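Local coordinates for uncharacterized protein (PDB 4K61) that is of unknown function but belongs to a putative beta-lactamase-inhibitor-like (PepSY-like) family, a kinship that hints, without proof, at binding other proteins, at residues V22-D27 / Y31-L36; T42-D47 / V53-D58; V86-F91 / S96-E101. All blocks are in the same frame, centred on the assembly; numbering follows the deposited sequence. Where two conformers were deposited one is given.

Contact 1 (V22-D27 / Y31-L36); sequences VAWSHD and YVADFL
Val-32 packs against Ser-25 on one face of the sheet and reaches on to Asp-27, losing more surface here than any other residue of 22-27 or 31-36. Its CB lies 3.6 Å from Ser-25 OG; with CG1 anti to the backbone N (chi1 180°), CG2 is left beside that N and meets Asp-27 CB at 3.6 Å. Asp-27 turns its carboxylate elsewhere: OD2 accepts from Trp-45 NE1 and from the backbone N of Ala-136, two bonds that anchor the group.

On the other face, Tyr-31 and His-26 run side by side and pair edge-to-face, the tyrosine edge directed at the imidazole face with centroids 5.3 Å apart and planes at 83°. The imidazole has a second tie through NE2, hydrogen-bonded to Trp-3 O. Next along this face, the Trp-24 indole lies over Ala-33 in a CH-pi contact, CB being 3.8 Å from the centroid of the six-membered ring. Tyr-31 CB touches the same indole at CZ3, 4.1 Å away. Helix 6-15 packs on this surface through Val-8 and Leu-12.

Between the two layers of side chains, paired backbone bonds set the register: Ser-25 N reaches Val-32 O at 2.9 Å, Val-32 N returns to Ser-25 O at 2.8 Å, and Ala-23 and Asp-34 are likewise doubly bonded. The whole is an antiparallel beta hairpin, its first strand forming one margin of the long antiparallel sheet of this putative PepSY-like family member.

Contact 2 (T42-D47 / V53-D58); sequences TKVWFD and VMQQTD
Two torsions bring the selenomethionine Met-54 and Trp-45 together: the indole swings to the side of its backbone N (chi1 -82°), and the Met-54 chain, after leaving the backbone extended, bends at chi3 (66°) to fold its methyl over the ring. CE thus sits above the middle of the indole, 3.4 Å from the centroid of the six-membered ring, a CH-pi contact. Atom SE stands farther off, 4.9 Å from that centroid, completing a Met-aromatic contact. At the CZ3/CH2 end of the indole, the Gln-56 amide approaches obliquely, CD 3.4 Å from Trp-45 CH2 and the two planes 46° apart. Hydrogen bonds at the polar ends, Trp-45 NE1 to Asp-27 and Gln-56 NE2 to Leu-134 O, restrain both flat groups.

The strands form an antiparallel hairpin within the sheet of this putative PepSY-like family member, and short helix 136-139 touches Trp-45 through Ala-136 and Met-54 through Phe-139. Trp-45 N donates to Met-54 O (2.8 Å), and Lys-43 and Gln-56 exchange a pair of backbone bonds. Where the hairpin nears its turn, Val-53 CG2 presses on Trp-45 CB at 3.8 Å.

The opposite face is more mixed. Gln-55 reaches across with an extended chain, bringing OE1 to 3.6 Å from Val-44 CG2, while OE1 itself is hydrogen-bonded to Tyr-16 OH. Farther along, a water lies 2.8 Å from Thr-42 OG1, which is also hydrogen-bonded to Phe-40 O, and donates to Thr-57 OG1 at the same distance, linking the hydroxyls of a non-hydrogen-bonded pair.

Contact 3 (V86-F91 / S96-E101); sequences VTWVQF and SIVAVE
Trp-88 spreads its six-membered ring over Ser-96, whose CB sits 3.7 Å from the ring centroid, offset toward the rim. The contact is CH-pi and close, CH2 of the indole coming within 3.3 Å of Ser-96 CB. With CG turned beside its own carbonyl carbon (chi1 -179°), the indole leans across to the partner strand, so that Val-98 CG2 meets its edge at CZ3, 3.7 Å away. The serine hydroxyl works through water: one molecule lies 2.8 Å from Ser-96 OG and accepts from Phe-91 N at 2.9 Å, bridging the two segments next to the turn.

On the reverse face the contact is largely apolar. Val-89 CB and Ile-97 CB stand 4.1 Å apart above their hydrogen-bonded pair, and Ile-97 CD1 touches the edge of the Phe-91 ring at CE2 (4.0 Å). Thr-87 and Ala-99 form a second doubly bonded backbone pair.

This antiparallel hairpin lies in the interior of the sheet, bonded to strand 52-58 on one side and to strand 110-115 on the other. Phe-139 of helix 136-139 packs on Val-89, Phe-91 and Ile-97, while on the Trp-88 side of the sheet the Trp-59 ring stacks with Trp-88.

Overall arrangement
The three contacts are successive hairpins of a single antiparallel sheet, each closing before the next opens. Contact 1 lies at the margin, about 13 Å from the chain centre (centre to centre), and mixes aromatic packing with polar and exposed residues. Contact 2, further in, adjoins it through backbone bonds between strands 30-37 and 40-46, and Val-32 of the first packs on the Trp-45 indole of the second. Contact 3 is the most buried and richest in aliphatic pairs; strand 82-90 joins it to contact 2 by bonds to strand 52-58. Contacts 1 and 3 do not touch. Helix 6-15 packs against the first two, helix 136-139 against contacts 2 and 3.

Contact 1 (V22-D27 / Y31-L36)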
loop_
_atom_site.group_PDB
_atom_site.type_symbol
_atom_site.label_atom_id
_atom_site.label_comp_id
_atom_site.label_asym_id
_atom_site.label_seq_id
_atom_site.Cartn_x
_atom_site.Cartn_y
_atom_site.Cartn_z
ATOM N N VAL A 22 12.487 -12.440 -3.181
ATOM C CA VAL A 22 11.261 -12.232 -2.462
ATOM C C VAL A 22 11.469 -12.409 -0.974
ATOM O O VAL A 22 12.086 -13.375 -0.530
ATOM C CB VAL A 22 10.142 -13.183 -2.973
ATOM C CG1 VAL A 22 8.858 -12.962 -2.205
ATOM C CG2 VAL A 22 9.887 -12.974 -4.459
ATOM N N ALA A 23 10.893 -11.513 -0.182
ATOM C CA ALA A 23 10.814 -11.717 1.259
ATOM C C ALA A 23 9.369 -11.962 1.663
ATOM O O ALA A 23 8.498 -11.145 1.387
ATOM C CB ALA A 23 11.349 -10.495 1.995
ATOM N N TRP A 24 9.123 -13.063 2.364
ATOM C CA TRP A 24 7.771 -13.433 2.816
ATOM C C TRP A 24 7.529 -13.098 4.290
ATOM O O TRP A 24 8.398 -13.301 5.155
ATOM C CB TRP A 24 7.526 -14.936 2.616
ATOM C CG TRP A 24 7.427 -15.343 1.182
ATOM C CD1 TRP A 24 8.417 -15.857 0.418
ATOM C CD2 TRP A 24 6.252 -15.289 0.348
ATOM N NE1 TRP A 24 7.944 -16.106 -0.864
ATOM C CE2 TRP A 24 6.623 -15.756 -0.928
ATOM C CE3 TRP A 24 4.943 -14.839 0.544
ATOM C CZ2 TRP A 24 5.717 -15.814 -2.001
ATOM C CZ3 TRP A 24 4.037 -14.912 -0.520
ATOM C CH2 TRP A 24 4.434 -15.407 -1.770
ATOM N N SER A 25 6.333 -12.609 4.574
ATOM C CA SER A 25 5.901 -12.351 5.936
ATOM C C SER A 25 4.423 -12.710 6.077
ATOM O O SER A 25 3.785 -13.124 5.107
ATOM C CB SER A 25 6.152 -10.886 6.334
ATOM O OG SER A 25 5.380 -10.019 5.551
ATOM N N HIS A 26 3.943 -12.644 7.318
ATOM C CA HIS A 26 2.562 -12.962 7.665
ATOM C C HIS A 26 1.898 -11.675 8.158
ATOM O O HIS A 26 2.535 -10.878 8.844
ATOM C CB HIS A 26 2.559 -14.005 8.781
ATOM C CG HIS A 26 2.960 -15.379 8.345
ATOM N ND1 HIS A 26 2.550 -16.496 9.036
ATOM C CD2 HIS A 26 3.703 -15.835 7.301
ATOM C CE1 HIS A 26 3.040 -17.577 8.458
ATOM N NE2 HIS A 26 3.752 -17.205 7.410
ATOM N N ASP A 27 0.647 -11.438 7.769
ATOM C CA ASP A 27 -0.071 -10.207 8.139
ATOM C C ASP A 27 -1.500 -10.657 8.360
ATOM O O ASP A 27 -2.224 -10.965 7.419
ATOM C CB ASP A 27 0.015 -9.163 7.024
ATOM C CG ASP A 27 -0.715 -7.853 7.347
ATOM O OD1 ASP A 27 -1.327 -7.727 8.438
ATOM O OD2 ASP A 27 -0.675 -6.955 6.461
ATOM N N TYR A 31 -0.450 -14.073 3.601
ATOM C CA TYR A 31 0.968 -14.134 3.298
ATOM C C TYR A 31 1.281 -12.903 2.503
ATOM O O TYR A 31 0.556 -12.557 1.565
ATOM C CB TYR A 31 1.270 -15.352 2.442
ATOM C CG TYR A 31 0.888 -16.628 3.104
ATOM C CD1 TYR A 31 1.739 -17.256 4.029
ATOM C CD2 TYR A 31 -0.340 -17.212 2.857
ATOM C CE1 TYR A 31 1.371 -18.402 4.660
ATOM C CE2 TYR A 31 -0.711 -18.359 3.492
ATOM C CZ TYR A 31 0.147 -18.960 4.388
ATOM O OH TYR A 31 -0.211 -20.111 5.013
ATOM N N VAL A 32 2.404 -12.268 2.826
ATOM C CA VAL A 32 2.794 -11.070 2.102
ATOM C C VAL A 32 4.145 -11.297 1.470
ATOM O O VAL A 32 5.122 -11.646 2.153
ATOM C CB VAL A 32 2.846 -9.837 3.031
ATOM C CG1 VAL A 32 3.269 -8.596 2.234
ATOM C CG2 VAL A 32 1.501 -9.642 3.731
ATOM N N ALA A 33 4.180 -11.115 0.139
ATOM C CA ALA A 33 5.403 -11.117 -0.636
ATOM C C ALA A 33 5.875 -9.712 -0.840
ATOM O O ALA A 33 5.106 -8.850 -1.253
ATOM C CB ALA A 33 5.194 -11.779 -1.989
ATOM N N ASP A 34 7.148 -9.480 -0.523
ATOM C CA ASP A 34 7.777 -8.199 -0.729
ATOM C C ASP A 34 8.936 -8.401 -1.683
ATOM O O ASP A 34 9.824 -9.232 -1.471
ATOM C CB ASP A 34 8.294 -7.589 0.572
ATOM C CG ASP A 34 8.909 -6.259 0.337
ATOM O OD1 ASP A 34 8.154 -5.333 -0.061
ATOM O OD2 ASP A 34 10.128 -6.131 0.479
ATOM N N PHE A 35 8.928 -7.600 -2.727
ATOM C CA PHE A 35 9.883 -7.766 -3.803
ATOM C C PHE A 35 9.940 -6.511 -4.630
ATOM O O PHE A 35 9.053 -5.662 -4.586
ATOM C CB PHE A 35 9.524 -8.974 -4.697
ATOM C CG PHE A 35 8.138 -8.914 -5.279
ATOM C CD1 PHE A 35 7.063 -9.302 -4.536
ATOM C CD2 PHE A 35 7.915 -8.435 -6.545
ATOM C CE1 PHE A 35 5.780 -9.241 -5.063
ATOM C CE2 PHE A 35 6.639 -8.381 -7.096
ATOM C CZ PHE A 35 5.566 -8.779 -6.348
ATOM N N LEU A 36 11.005 -6.406 -5.394
ATOM C CA LEU A 36 11.170 -5.308 -6.310
ATOM C C LEU A 36 10.574 -5.582 -7.680
ATOM O O LEU A 36 10.766 -6.657 -8.231
ATOM C CB LEU A 36 12.678 -5.080 -6.437
ATOM C CG LEU A 36 13.206 -3.701 -6.157
ATOM C CD1 LEU A 36 12.571 -3.157 -4.882
ATOM C CD2 LEU A 36 14.716 -3.813 -6.064
#

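Contact 2 (T42-D47 / V53-D58)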
loop_
_atom_site.group_PDB
_atom_site.type_symbol
_atom_site.label_atom_id
_atom_site.label_comp_id
_atom_site.label_asym_id
_atom_site.label_seq_id
_atom_site.Cartn_x
_atom_site.Cartn_y
_atom_site.Cartn_z
ATOM N N THR A 42 7.210 -3.594 -4.110
ATOM C CA THR A 42 5.880 -4.133 -4.394
ATOM C C THR A 42 5.543 -5.188 -3.380
ATOM O O THR A 42 6.369 -6.031 -3.059
ATOM C CB THR A 42 5.829 -4.757 -5.807
ATOM O OG1 THR A 42 6.301 -3.801 -6.768
ATOM C CG2 THR A 42 4.442 -5.242 -6.198
ATOM N N LYS A 43 4.316 -5.139 -2.867
ATOM C CA LYS A 43 3.848 -6.100 -1.917
ATOM C C LYS A 43 2.549 -6.672 -2.409
ATOM O O LYS A 43 1.690 -5.966 -2.951
ATOM C CB LYS A 43 3.656 -5.498 -0.512
ATOM C CG LYS A 43 4.952 -5.233 0.228
ATOM C CD LYS A 43 4.683 -4.565 1.571
ATOM C CE LYS A 43 5.945 -4.415 2.384
ATOM N NZ LYS A 43 6.809 -3.361 1.803
ATOM N N VAL A 44 2.418 -7.978 -2.265
ATOM C CA VAL A 44 1.205 -8.644 -2.693
ATOM C C VAL A 44 0.741 -9.548 -1.549
ATOM O O VAL A 44 1.537 -10.294 -0.957
ATOM C CB VAL A 44 1.401 -9.504 -3.954
ATOM C CG1 VAL A 44 0.098 -10.136 -4.369
ATOM C CG2 VAL A 44 1.909 -8.682 -5.122
ATOM N N TRP A 45 -0.537 -9.414 -1.224
ATOM C CA TRP A 45 -1.174 -10.165 -0.138
ATOM C C TRP A 45 -1.897 -11.348 -0.740
ATOM O O TRP A 45 -2.686 -11.158 -1.690
ATOM C CB TRP A 45 -2.210 -9.300 0.610
ATOM C CG TRP A 45 -1.630 -8.376 1.663
ATOM C CD1 TRP A 45 -1.743 -8.497 3.015
ATOM C CD2 TRP A 45 -0.854 -7.191 1.435
ATOM N NE1 TRP A 45 -1.073 -7.485 3.648
ATOM C CE2 TRP A 45 -0.535 -6.655 2.696
ATOM C CE3 TRP A 45 -0.404 -6.519 0.281
ATOM C CZ2 TRP A 45 0.220 -5.509 2.843
ATOM C CZ3 TRP A 45 0.330 -5.356 0.440
ATOM C CH2 TRP A 45 0.650 -4.878 1.702
ATOM N N PHE A 46 -1.667 -12.549 -0.161
ATOM C CA PHE A 46 -2.364 -13.748 -0.602
ATOM C C PHE A 46 -3.136 -14.341 0.550
ATOM O O PHE A 46 -2.619 -14.417 1.687
ATOM C CB PHE A 46 -1.379 -14.811 -1.099
ATOM C CG PHE A 46 -0.634 -14.411 -2.316
ATOM C CD1 PHE A 46 0.544 -13.698 -2.194
ATOM C CD2 PHE A 46 -1.114 -14.710 -3.594
ATOM C CE1 PHE A 46 1.246 -13.293 -3.307
ATOM C CE2 PHE A 46 -0.400 -14.290 -4.727
ATOM C CZ PHE A 46 0.775 -13.601 -4.574
ATOM N N ASP A 47 -4.357 -14.803 0.263
ATOM C CA ASP A 47 -5.085 -15.563 1.269
ATOM C C ASP A 47 -4.627 -17.036 1.345
ATOM O O ASP A 47 -3.764 -17.465 0.597
ATOM C CB ASP A 47 -6.619 -15.420 1.083
ATOM C CG ASP A 47 -7.142 -16.024 -0.227
ATOM O OD1 ASP A 47 -6.516 -16.964 -0.798
ATOM O OD2 ASP A 47 -8.237 -15.538 -0.644
ATOM N N VAL A 53 -5.211 -10.711 -2.905
ATOM C CA VAL A 53 -6.321 -9.854 -2.422
ATOM C C VAL A 53 -5.988 -8.364 -2.360
ATOM O O VAL A 53 -6.885 -7.539 -2.294
ATOM C CB VAL A 53 -6.853 -10.360 -1.077
ATOM C CG1 VAL A 53 -7.407 -11.759 -1.243
ATOM C CG2 VAL A 53 -5.759 -10.352 -0.020
HETATM N N MSE A 54 -4.697 -8.040 -2.379
HETATM C CA MSE A 54 -4.241 -6.645 -2.416
HETATM C C MSE A 54 -2.852 -6.638 -2.996
HETATM O O MSE A 54 -2.060 -7.581 -2.784
HETATM C CB MSE A 54 -4.246 -6.045 -0.997
HETATM C CG MSE A 54 -3.719 -4.598 -1.004
HETATM SE SE MSE A 54 -4.300 -3.706 0.663
HETATM C CE MSE A 54 -3.250 -4.800 1.955
ATOM N N GLN A 55 -2.519 -5.545 -3.680
ATOM C CA GLN A 55 -1.159 -5.250 -4.064
ATOM C C GLN A 55 -0.873 -3.787 -3.765
ATOM O O GLN A 55 -1.738 -2.944 -3.927
ATOM C CB GLN A 55 -0.959 -5.484 -5.550
ATOM C CG GLN A 55 0.406 -5.029 -6.080
ATOM C CD GLN A 55 0.561 -5.413 -7.535
ATOM O OE1 GLN A 55 0.924 -6.543 -7.856
ATOM N NE2 GLN A 55 0.255 -4.485 -8.420
ATOM N N GLN A 56 0.330 -3.523 -3.303
ATOM C CA GLN A 56 0.770 -2.177 -3.050
ATOM C C GLN A 56 2.057 -1.912 -3.779
ATOM O O GLN A 56 3.007 -2.694 -3.732
ATOM C CB GLN A 56 0.942 -1.936 -1.561
ATOM C CG GLN A 56 -0.380 -1.952 -0.803
ATOM C CD GLN A 56 -0.212 -1.743 0.681
ATOM O OE1 GLN A 56 0.875 -1.470 1.191
ATOM N NE2 GLN A 56 -1.311 -1.885 1.402
ATOM N N THR A 57 2.100 -0.756 -4.433
ATOM C CA THR A 57 3.347 -0.271 -5.024
ATOM C C THR A 57 3.776 0.992 -4.287
ATOM O O THR A 57 3.003 1.942 -4.111
ATOM C CB THR A 57 3.113 0.057 -6.505
ATOM O OG1 THR A 57 2.642 -1.119 -7.168
ATOM C CG2 THR A 57 4.361 0.545 -7.180
ATOM N N ASP A 58 5.005 0.962 -3.797
ATOM C CA ASP A 58 5.551 2.051 -3.009
ATOM C C ASP A 58 6.096 3.069 -3.961
ATOM O O ASP A 58 7.198 2.962 -4.460
ATOM C CB ASP A 58 6.634 1.539 -2.069
ATOM C CG ASP A 58 7.140 2.606 -1.119
ATOM O OD1 ASP A 58 6.722 3.768 -1.236
ATOM O OD2 ASP A 58 7.970 2.275 -0.243
HETATM O O HOH W 1 4.499 -2.670 -8.634
#

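Contact 3 (V86-F91 / S96-E101)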
loop_
_atom_site.group_PDB
_atom_site.type_symbol
_atom_site.label_atom_id
_atom_site.label_comp_id
_atom_site.label_asym_id
_atom_site.label_seq_id
_atom_site.Cartn_x
_atom_site.Cartn_y
_atom_site.Cartn_z
ATOM N N VAL A 86 3.859 7.310 0.044
ATOM C CA VAL A 86 2.837 7.340 -1.008
ATOM C C VAL A 86 2.764 5.929 -1.607
ATOM O O VAL A 86 3.779 5.396 -2.051
ATOM C CB VAL A 86 3.160 8.353 -2.120
ATOM C CG1 VAL A 86 2.063 8.361 -3.159
ATOM C CG2 VAL A 86 3.318 9.737 -1.504
ATOM N N THR A 87 1.571 5.345 -1.558
ATOM C CA THR A 87 1.362 3.961 -1.948
ATOM C C THR A 87 0.174 3.880 -2.900
ATOM O O THR A 87 -0.896 4.453 -2.646
ATOM C CB THR A 87 1.124 3.087 -0.708
ATOM O OG1 THR A 87 2.239 3.224 0.166
ATOM C CG2 THR A 87 0.973 1.625 -1.056
ATOM N N TRP A 88 0.380 3.176 -4.012
ATOM C CA TRP A 88 -0.687 2.796 -4.916
ATOM C C TRP A 88 -1.235 1.439 -4.554
ATOM O O TRP A 88 -0.528 0.436 -4.598
ATOM C CB TRP A 88 -0.133 2.787 -6.350
ATOM C CG TRP A 88 -1.041 2.454 -7.468
ATOM C CD1 TRP A 88 -0.839 1.501 -8.434
ATOM C CD2 TRP A 88 -2.251 3.123 -7.817
ATOM N NE1 TRP A 88 -1.851 1.521 -9.353
ATOM C CE2 TRP A 88 -2.743 2.501 -9.002
ATOM C CE3 TRP A 88 -2.971 4.186 -7.250
ATOM C CZ2 TRP A 88 -3.904 2.910 -9.624
ATOM C CZ3 TRP A 88 -4.165 4.578 -7.878
ATOM C CH2 TRP A 88 -4.596 3.950 -9.062
ATOM N N VAL A 89 -2.487 1.424 -4.125
ATOM C CA VAL A 89 -3.121 0.232 -3.596
ATOM C C VAL A 89 -4.131 -0.286 -4.618
ATOM O O VAL A 89 -5.102 0.412 -5.001
ATOM C CB VAL A 89 -3.853 0.540 -2.281
ATOM C CG1 VAL A 89 -4.405 -0.741 -1.682
ATOM C CG2 VAL A 89 -2.958 1.257 -1.296
ATOM N N GLN A 90 -3.944 -1.539 -5.011
ATOM C CA GLN A 90 -4.807 -2.184 -5.995
ATOM C C GLN A 90 -5.394 -3.485 -5.443
ATOM O O GLN A 90 -4.843 -4.124 -4.507
ATOM C CB GLN A 90 -4.002 -2.482 -7.259
ATOM C CG GLN A 90 -3.429 -1.253 -7.966
ATOM C CD GLN A 90 -2.539 -1.651 -9.140
ATOM O OE1 GLN A 90 -1.358 -1.931 -8.970
ATOM N NE2 GLN A 90 -3.121 -1.730 -10.309
ATOM N N PHE A 91 -6.525 -3.837 -6.019
ATOM C CA PHE A 91 -7.365 -4.962 -5.572
ATOM C C PHE A 91 -7.928 -5.674 -6.783
ATOM O O PHE A 91 -8.117 -5.065 -7.839
ATOM C CB PHE A 91 -8.560 -4.469 -4.763
ATOM C CG PHE A 91 -8.229 -3.578 -3.625
ATOM C CD1 PHE A 91 -7.778 -4.090 -2.426
ATOM C CD2 PHE A 91 -8.410 -2.205 -3.741
ATOM C CE1 PHE A 91 -7.500 -3.263 -1.365
ATOM C CE2 PHE A 91 -8.139 -1.375 -2.690
ATOM C CZ PHE A 91 -7.674 -1.886 -1.500
ATOM N N SER A 96 -8.941 1.175 -7.181
ATOM C CA SER A 96 -7.629 1.463 -6.595
ATOM C C SER A 96 -7.676 2.709 -5.685
ATOM O O SER A 96 -8.568 3.554 -5.762
ATOM C CB SER A 96 -6.590 1.679 -7.687
ATOM O OG SER A 96 -6.439 0.487 -8.439
ATOM N N ILE A 97 -6.675 2.809 -4.836
ATOM C CA ILE A 97 -6.568 3.879 -3.837
ATOM C C ILE A 97 -5.158 4.418 -3.839
ATOM O O ILE A 97 -4.197 3.629 -3.901
ATOM C CB ILE A 97 -6.912 3.338 -2.430
ATOM C CG1 ILE A 97 -8.389 2.967 -2.348
ATOM C CG2 ILE A 97 -6.536 4.348 -1.344
ATOM C CD1 ILE A 97 -8.713 2.193 -1.075
ATOM N N VAL A 98 -5.001 5.751 -3.746
ATOM C CA VAL A 98 -3.709 6.341 -3.409
ATOM C C VAL A 98 -3.691 6.613 -1.896
ATOM O O VAL A 98 -4.504 7.398 -1.400
ATOM C CB VAL A 98 -3.414 7.664 -4.135
ATOM C CG1 VAL A 98 -2.008 8.153 -3.830
ATOM C CG2 VAL A 98 -3.583 7.513 -5.633
ATOM N N ALA A 99 -2.786 5.959 -1.177
ATOM C CA ALA A 99 -2.681 6.142 0.258
ATOM C C ALA A 99 -1.496 7.068 0.535
ATOM O O ALA A 99 -0.335 6.795 0.133
ATOM C CB ALA A 99 -2.503 4.821 0.963
ATOM N N VAL A 100 -1.783 8.195 1.175
ATOM C CA VAL A 100 -0.734 9.178 1.480
ATOM C C VAL A 100 -0.571 9.286 2.991
ATOM O O VAL A 100 -1.555 9.454 3.711
ATOM C CB VAL A 100 -1.095 10.562 0.940
ATOM C CG1 VAL A 100 -0.018 11.544 1.328
ATOM C CG2 VAL A 100 -1.294 10.496 -0.562
ATOM N N GLU A 101 0.666 9.172 3.475
ATOM C CA GLU A 101 0.939 9.378 4.896
ATOM C C GLU A 101 1.709 10.670 5.081
ATOM O O GLU A 101 2.714 10.892 4.394
ATOM C CB GLU A 101 1.708 8.221 5.525
ATOM C CG GLU A 101 1.754 8.381 7.039
ATOM C CD GLU A 101 2.061 7.093 7.801
ATOM O OE1 GLU A 101 1.782 5.991 7.267
ATOM O OE2 GLU A 101 2.521 7.195 8.967
HETATM O O HOH W 2 -5.877 0.031 -11.045
HETATM O O HOH W 3 -7.768 -1.943 -7.806
#